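Local coordinates for TetR family transcription regulator (Marinobacter aquaeolei, PDB 3PAS), which probably binds DNA as a TetR-family transcription regulator, pairing a helix-turn-helix DNA-binding region with an all-helical C-terminal domain that forms a dimer, at residues 86-89 against 90-94; 158-161 against 162-166; 177-180 against 181-185. All coordinates share one frame; numbering follows the deposited sequence. Where two conformers were deposited one is given.

Contact 1. Residues 86-89 against 90-94; sequences RRQW and HTLFR
Trp89 meets its neighbours His90 and Phe93 in a small aromatic cluster on one side of helix 81-98. Toward His90 the five-membered ring of the indole presents its edge to the imidazole face, a T-shaped pair with centroids 5.9 Å apart and planes at 71°. Toward Phe93, one turn on, the two side chains run side by side in the same direction, and Trp89 NE1 comes within 4.0 Å of Phe93 CD2. Both have CG anti to the backbone N (Trp89 chi1 170°, Phe93 chi1 -156°), which explains why they leave the helix together.

Polar contacts occupy the adjoining flank. The imidazole edge of His90 lies in plane with a carbonyl oxygen of the preceding turn, CD2 standing 3.3 Å from Arg86 O. That same oxygen accepts the nearly straight bond from His90 N, at 3.1 Å. Arg86 NH1 remains 4.1 Å from His90 NE2; Glu179 OE1 takes a salt bridge from the former and a hydrogen bond from the latter, while Arg86 also forms a salt bridge with Glu83. Thr91 OG1 is hydrogen-bonded to Ser74 OG and also lies 3.2 Å from Arg87 O.

Gln88, Thr91 and Leu92 face helix 52-76, Trp89 and Phe93 pack on helix 148-167, and Arg86, Trp89 and His90 also meet helix 175-189.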
# COMPACT_ATOMS: atom_id res chain seq x y z
N ARG B 86 5.10 -4.21 -20.19
CA ARG B 86 6.46 -4.10 -19.74
C ARG B 86 7.00 -2.67 -20.01
O ARG B 86 7.66 -2.04 -19.14
CB ARG B 86 7.36 -5.14 -20.42
CG ARG B 86 8.78 -5.15 -19.93
CD ARG B 86 9.59 -6.24 -20.63
NE ARG B 86 9.91 -5.80 -21.96
CZ ARG B 86 10.89 -4.95 -22.25
NH1 ARG B 86 11.66 -4.46 -21.28
NH2 ARG B 86 11.11 -4.58 -23.52
N ARG B 87 6.70 -2.12 -21.20
CA ARG B 87 7.19 -0.77 -21.48
C ARG B 87 6.54 0.23 -20.56
O ARG B 87 7.18 1.11 -20.05
CB ARG B 87 6.91 -0.35 -22.90
CG ARG B 87 7.69 -1.12 -23.88
CD ARG B 87 7.20 -0.84 -25.29
NE ARG B 87 8.24 -1.17 -26.28
CZ ARG B 87 9.17 -0.32 -26.73
NH1 ARG B 87 9.23 0.96 -26.31
NH2 ARG B 87 10.05 -0.76 -27.60
N GLN B 88 5.23 0.12 -20.38
CA GLN B 88 4.43 1.01 -19.51
C GLN B 88 4.97 0.97 -18.09
O GLN B 88 5.03 1.95 -17.40
CB GLN B 88 2.98 0.54 -19.51
CG GLN B 88 2.18 0.82 -18.21
CD GLN B 88 1.51 -0.46 -17.76
OE1 GLN B 88 2.16 -1.39 -17.21
NE2 GLN B 88 0.20 -0.56 -18.06
N TRP B 89 5.31 -0.23 -17.66
CA TRP B 89 5.84 -0.46 -16.29
C TRP B 89 7.11 0.28 -16.06
O TRP B 89 7.25 0.99 -15.05
CB TRP B 89 6.03 -1.94 -16.02
CG TRP B 89 6.76 -2.32 -14.79
CD1 TRP B 89 8.10 -2.24 -14.58
CD2 TRP B 89 6.20 -2.86 -13.59
NE1 TRP B 89 8.40 -2.67 -13.31
CE2 TRP B 89 7.25 -3.08 -12.70
CE3 TRP B 89 4.89 -3.20 -13.21
CZ2 TRP B 89 7.06 -3.64 -11.42
CZ3 TRP B 89 4.70 -3.74 -11.98
CH2 TRP B 89 5.80 -3.96 -11.07
N HIS B 90 8.04 0.14 -16.99
CA HIS B 90 9.30 0.88 -16.92
C HIS B 90 9.05 2.38 -16.94
O HIS B 90 9.70 3.10 -16.19
CB HIS B 90 10.29 0.49 -18.06
CG HIS B 90 11.09 -0.75 -17.78
ND1 HIS B 90 12.36 -0.72 -17.23
CD2 HIS B 90 10.80 -2.05 -18.00
CE1 HIS B 90 12.81 -1.96 -17.12
NE2 HIS B 90 11.87 -2.79 -17.57
N THR B 91 8.14 2.87 -17.79
CA THR B 91 7.89 4.34 -17.86
C THR B 91 7.27 4.88 -16.52
O THR B 91 7.73 5.87 -15.96
CB THR B 91 6.97 4.67 -19.03
OG1 THR B 91 7.67 4.30 -20.22
CG2 THR B 91 6.65 6.15 -19.03
N LEU B 92 6.33 4.13 -15.98
CA LEU B 92 5.68 4.50 -14.70
C LEU B 92 6.68 4.47 -13.52
O LEU B 92 6.68 5.35 -12.66
CB LEU B 92 4.53 3.60 -14.40
CG LEU B 92 3.20 3.81 -15.15
CD1 LEU B 92 2.26 2.61 -14.93
CD2 LEU B 92 2.52 5.09 -14.85
N PHE B 93 7.53 3.47 -13.51
CA PHE B 93 8.50 3.33 -12.44
C PHE B 93 9.45 4.53 -12.51
O PHE B 93 9.76 5.12 -11.48
CB PHE B 93 9.22 2.00 -12.57
CG PHE B 93 9.78 1.49 -11.27
CD1 PHE B 93 10.80 2.16 -10.64
CD2 PHE B 93 9.34 0.29 -10.72
CE1 PHE B 93 11.34 1.69 -9.48
CE2 PHE B 93 9.85 -0.16 -9.55
CZ PHE B 93 10.88 0.52 -8.93
N ARG B 94 9.88 4.92 -13.72
CA ARG B 94 10.77 6.05 -13.89
C ARG B 94 10.11 7.36 -13.49
O ARG B 94 10.75 8.22 -12.91
CB ARG B 94 11.27 6.15 -15.33
CG ARG B 94 12.23 5.06 -15.67
CD ARG B 94 12.66 5.09 -17.15
NE ARG B 94 13.85 4.26 -17.32
CZ ARG B 94 15.02 4.65 -17.85
NH1 ARG B 94 15.21 5.87 -18.35
NH2 ARG B 94 16.00 3.77 -17.89

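Contact 2. Residues 158-161 against 162-166; sequences PIYH and LVQRC
His161 and Arg165 stand one turn apart on helix 148-167, side by side and pointing the same way, in the all-helical C-terminal domain of a TetR-family dimer. The aliphatic part of the arginine does the touching: CG lies over one face of the imidazole, and Arg165 CD is 3.8 Å from His161 NE2. The guanidinium turns its edge to that nitrogen, its plane 77° from the ring. With CG of His161 anti to the backbone N (chi1 -177°), the ring stands out from the helix beside the arginine chain, which bends at chi3. Both polar ends reach Glu152 of the second subunit, by a hydrogen bond from the histidine and a salt bridge from the arginine. With an alanine at His161, that glutamate is likely to lose one of these two partners, and the arginine chain the ring it lies against.

Tyr160 and Gln164 meet more loosely, ring and amide planes 61° apart and Gln164 OE1 4.0 Å from Tyr160 CE2; Tyr160 OH has a weak hydrogen bond to Arg104.

Apolar groups occupy the inward side, where Ile159 and Val163 pack against helix 81-98. At Pro158, whose N carries no hydrogen, the helix is kinked, with neither Pro158 N nor Ile159 N bonded to the turn before. After it regular bonding resumes: Leu162 N reaches Pro158 O at 2.9 Å, and Val163 N donates to Ile159 O at 2.8 Å. The methyl groups of this last pair also meet, Ile159 CG2 lying 4.1 Å from Val163 CG2.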
# COMPACT_ATOMS: atom_id res chain seq x y z
N PRO B 158 2.18 -2.43 -7.29
CA PRO B 158 3.56 -2.64 -6.83
C PRO B 158 4.58 -1.58 -7.29
O PRO B 158 5.63 -1.45 -6.65
CB PRO B 158 3.93 -4.04 -7.39
CG PRO B 158 2.58 -4.72 -7.53
CD PRO B 158 1.62 -3.61 -7.96
N ILE B 159 4.29 -0.88 -8.38
CA ILE B 159 5.14 0.23 -8.86
C ILE B 159 5.21 1.34 -7.77
O ILE B 159 6.29 1.72 -7.35
CB ILE B 159 4.69 0.82 -10.20
CG1 ILE B 159 4.65 -0.29 -11.28
CG2 ILE B 159 5.67 2.00 -10.62
CD1 ILE B 159 4.08 0.10 -12.62
N TYR B 160 4.07 1.78 -7.28
CA TYR B 160 4.01 2.72 -6.15
C TYR B 160 4.82 2.26 -4.93
O TYR B 160 5.68 2.98 -4.41
CB TYR B 160 2.54 2.93 -5.76
CG TYR B 160 2.33 3.99 -4.69
CD1 TYR B 160 2.13 5.32 -5.01
CD2 TYR B 160 2.29 3.62 -3.33
CE1 TYR B 160 1.91 6.29 -4.00
CE2 TYR B 160 2.07 4.56 -2.33
CZ TYR B 160 1.90 5.89 -2.66
OH TYR B 160 1.70 6.80 -1.65
N HIS B 161 4.59 1.03 -4.51
CA HIS B 161 5.26 0.46 -3.32
C HIS B 161 6.77 0.38 -3.52
O HIS B 161 7.51 0.78 -2.65
CB HIS B 161 4.64 -0.89 -3.01
CG HIS B 161 5.18 -1.57 -1.79
ND1 HIS B 161 4.90 -1.15 -0.51
CD2 HIS B 161 5.98 -2.66 -1.67
CE1 HIS B 161 5.51 -1.95 0.36
NE2 HIS B 161 6.17 -2.88 -0.32
N LEU B 162 7.21 -0.09 -4.68
CA LEU B 162 8.65 -0.24 -4.97
C LEU B 162 9.33 1.11 -5.19
O LEU B 162 10.48 1.29 -4.76
CB LEU B 162 8.86 -1.16 -6.15
CG LEU B 162 8.60 -2.66 -5.82
CD1 LEU B 162 8.58 -3.55 -7.13
CD2 LEU B 162 9.63 -3.17 -4.87
N VAL B 163 8.64 2.05 -5.85
CA VAL B 163 9.20 3.42 -5.95
C VAL B 163 9.48 3.99 -4.55
O VAL B 163 10.50 4.61 -4.28
CB VAL B 163 8.30 4.31 -6.77
CG1 VAL B 163 8.67 5.84 -6.52
CG2 VAL B 163 8.43 3.93 -8.28
N GLN B 164 8.53 3.79 -3.66
CA GLN B 164 8.62 4.32 -2.29
C GLN B 164 9.81 3.66 -1.57
O GLN B 164 10.65 4.36 -1.00
CB GLN B 164 7.31 4.08 -1.56
CG GLN B 164 7.27 4.53 -0.08
CD GLN B 164 5.84 4.69 0.45
OE1 GLN B 164 5.10 5.59 0.05
NE2 GLN B 164 5.48 3.83 1.39
N ARG B 165 9.91 2.33 -1.65
CA ARG B 165 11.07 1.64 -1.12
C ARG B 165 12.39 2.15 -1.70
O ARG B 165 13.38 2.31 -0.97
CB ARG B 165 10.94 0.11 -1.27
CG ARG B 165 9.87 -0.50 -0.38
CD ARG B 165 9.91 -2.03 -0.34
NE ARG B 165 10.97 -2.46 0.56
CZ ARG B 165 10.86 -3.33 1.56
NH1 ARG B 165 9.72 -3.98 1.82
NH2 ARG B 165 11.94 -3.61 2.27
N CYS B 166 12.42 2.43 -2.99
CA CYS B 166 13.64 2.94 -3.61
C CYS B 166 14.04 4.26 -3.02
O CYS B 166 15.19 4.46 -2.65
CB CYS B 166 13.48 3.13 -5.11
SG CYS B 166 13.40 1.62 -5.96

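Contact 3. Residues 177-180 against 181-185; sequences HIEL and AFNMA
The side chains of Glu179 and Asn183 face each other across one helical turn and are joined chiefly through water. One water gives a hydrogen to Glu179 OE2 and accepts one from Asn183 ND2, at 3.0 Å from that nitrogen. A second water donates to both side chains and sits 2.6 Å from Asn183 OD1. Glu179 OE2 is thus gripped by two waters, each with its other hold on the amide, and the two ends of that amide are told apart by what they give and take. Direct contact between the side chains is slight: Glu179 CG is 4.1 Å from Asn183 ND2, and the carboxylate and amide planes are 78° apart. The bend at chi2 of Glu179 (79°) sets the carboxylate where OE2 meets both waters.

The backbone supplies the frame, with Asn183 N bonded to Glu179 O at 2.9 Å. On another side of the helix, Met184, present as selenomethionine, lays its CG 3.5 Å from Leu180 O, the oxygen that accepts its own backbone N-H, while Ala181 CB rests 3.4 Å from His177 O.

Outside the pair, further bonds fix the polar groups. The other carboxylate oxygen, Glu179 OE1, is held by Arg86 and His90, and Asn183 OD1 also accepts a hydrogen bond from Arg82 NH2.

Helix 175-189 packs on two helices of its own chain and on the second subunit: Ile178, Ala181 and Phe182 on helix 81-98, Ala181, Phe182 and Ala185 on helix 148-167, and Leu180, Ala181, Met184 and Ala185 on Leu150 and Phe154 of that subunit.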
# COMPACT_ATOMS: atom_id res chain seq x y z
N HIS B 177 16.57 -4.39 -11.84
CA HIS B 177 15.59 -4.61 -10.78
C HIS B 177 14.17 -4.22 -11.22
O HIS B 177 13.22 -4.90 -10.87
CB HIS B 177 15.95 -3.85 -9.48
CG HIS B 177 16.99 -4.53 -8.64
ND1 HIS B 177 17.55 -3.94 -7.53
CD2 HIS B 177 17.56 -5.76 -8.75
CE1 HIS B 177 18.44 -4.77 -6.99
NE2 HIS B 177 18.47 -5.88 -7.71
N ILE B 178 14.03 -3.14 -11.98
CA ILE B 178 12.72 -2.71 -12.45
C ILE B 178 12.15 -3.81 -13.35
O ILE B 178 10.97 -4.17 -13.23
CB ILE B 178 12.78 -1.32 -13.17
CG1 ILE B 178 13.09 -0.18 -12.17
CG2 ILE B 178 11.50 -1.04 -13.83
CD1 ILE B 178 13.58 1.18 -12.79
N GLU B 179 13.01 -4.39 -14.20
CA GLU B 179 12.59 -5.46 -15.13
C GLU B 179 12.21 -6.73 -14.35
O GLU B 179 11.20 -7.35 -14.65
CB GLU B 179 13.72 -5.77 -16.13
CG GLU B 179 13.46 -6.91 -17.12
CD GLU B 179 12.58 -6.53 -18.30
OE1 GLU B 179 12.08 -5.36 -18.40
OE2 GLU B 179 12.42 -7.42 -19.17
N LEU B 180 13.02 -7.12 -13.38
CA LEU B 180 12.76 -8.28 -12.56
C LEU B 180 11.42 -8.15 -11.82
O LEU B 180 10.62 -9.08 -11.79
CB LEU B 180 13.88 -8.45 -11.55
CG LEU B 180 13.74 -9.49 -10.44
CD1 LEU B 180 13.51 -10.90 -11.07
CD2 LEU B 180 15.03 -9.46 -9.64
N ALA B 181 11.17 -6.97 -11.25
CA ALA B 181 9.89 -6.70 -10.61
C ALA B 181 8.74 -6.82 -11.62
O ALA B 181 7.69 -7.41 -11.29
CB ALA B 181 9.93 -5.25 -10.00
N PHE B 182 8.90 -6.28 -12.84
CA PHE B 182 7.86 -6.49 -13.85
C PHE B 182 7.64 -7.97 -14.17
O PHE B 182 6.49 -8.40 -14.33
CB PHE B 182 8.09 -5.74 -15.20
CG PHE B 182 7.11 -6.16 -16.28
CD1 PHE B 182 5.86 -5.65 -16.29
CD2 PHE B 182 7.43 -7.15 -17.23
CE1 PHE B 182 4.91 -6.06 -17.24
CE2 PHE B 182 6.49 -7.58 -18.17
CZ PHE B 182 5.24 -7.02 -18.18
N ASN B 183 8.72 -8.74 -14.29
CA ASN B 183 8.56 -10.19 -14.54
C ASN B 183 7.72 -10.91 -13.46
O ASN B 183 6.93 -11.79 -13.76
CB ASN B 183 9.91 -10.87 -14.71
CG ASN B 183 10.60 -10.47 -16.03
OD1 ASN B 183 9.95 -10.01 -16.97
ND2 ASN B 183 11.90 -10.57 -16.06
N MSE B 184 7.88 -10.48 -12.22
CA MSE B 184 7.09 -11.00 -11.11
C MSE B 184 5.63 -10.57 -11.23
O MSE B 184 4.72 -11.41 -11.00
CB MSE B 184 7.71 -10.60 -9.77
CG MSE B 184 9.06 -11.26 -9.57
SE MSE B 184 9.96 -10.68 -8.02
CE MSE B 184 8.90 -11.74 -6.65
N ALA B 185 5.40 -9.31 -11.59
CA ALA B 185 4.04 -8.78 -11.77
C ALA B 185 3.34 -9.50 -12.89
O ALA B 185 2.17 -9.91 -12.75
CB ALA B 185 4.02 -7.26 -12.02
O HOH W 1 13.59 -9.93 -18.48
O HOH W 2 10.45 -9.39 -19.49

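Overall arrangement
Each contact is a short length of one helix in the C-terminal domain, its side chains meeting one turn apart. All three are partly buried; contact 1 lies nearest the chain centre (about 11 Å between centres), contact 3 farthest (about 18 Å). Contact 1 meets contact 2 through packing alone, Trp89 CE3 lying 3.5 Å from Ile159 CD1, but joins contact 3 also by polar bonds: a salt bridge from Arg86 NH1 to Glu179 OE1 at 3.1 Å and a probable hydrogen bond from His90 NE2 to the same oxygen. Contacts 2 and 3 touch through Leu162 and Ala181. Both reach the second subunit, contact 2 with a histidine and an arginine for a glutamate, contact 3 with apolar side chains.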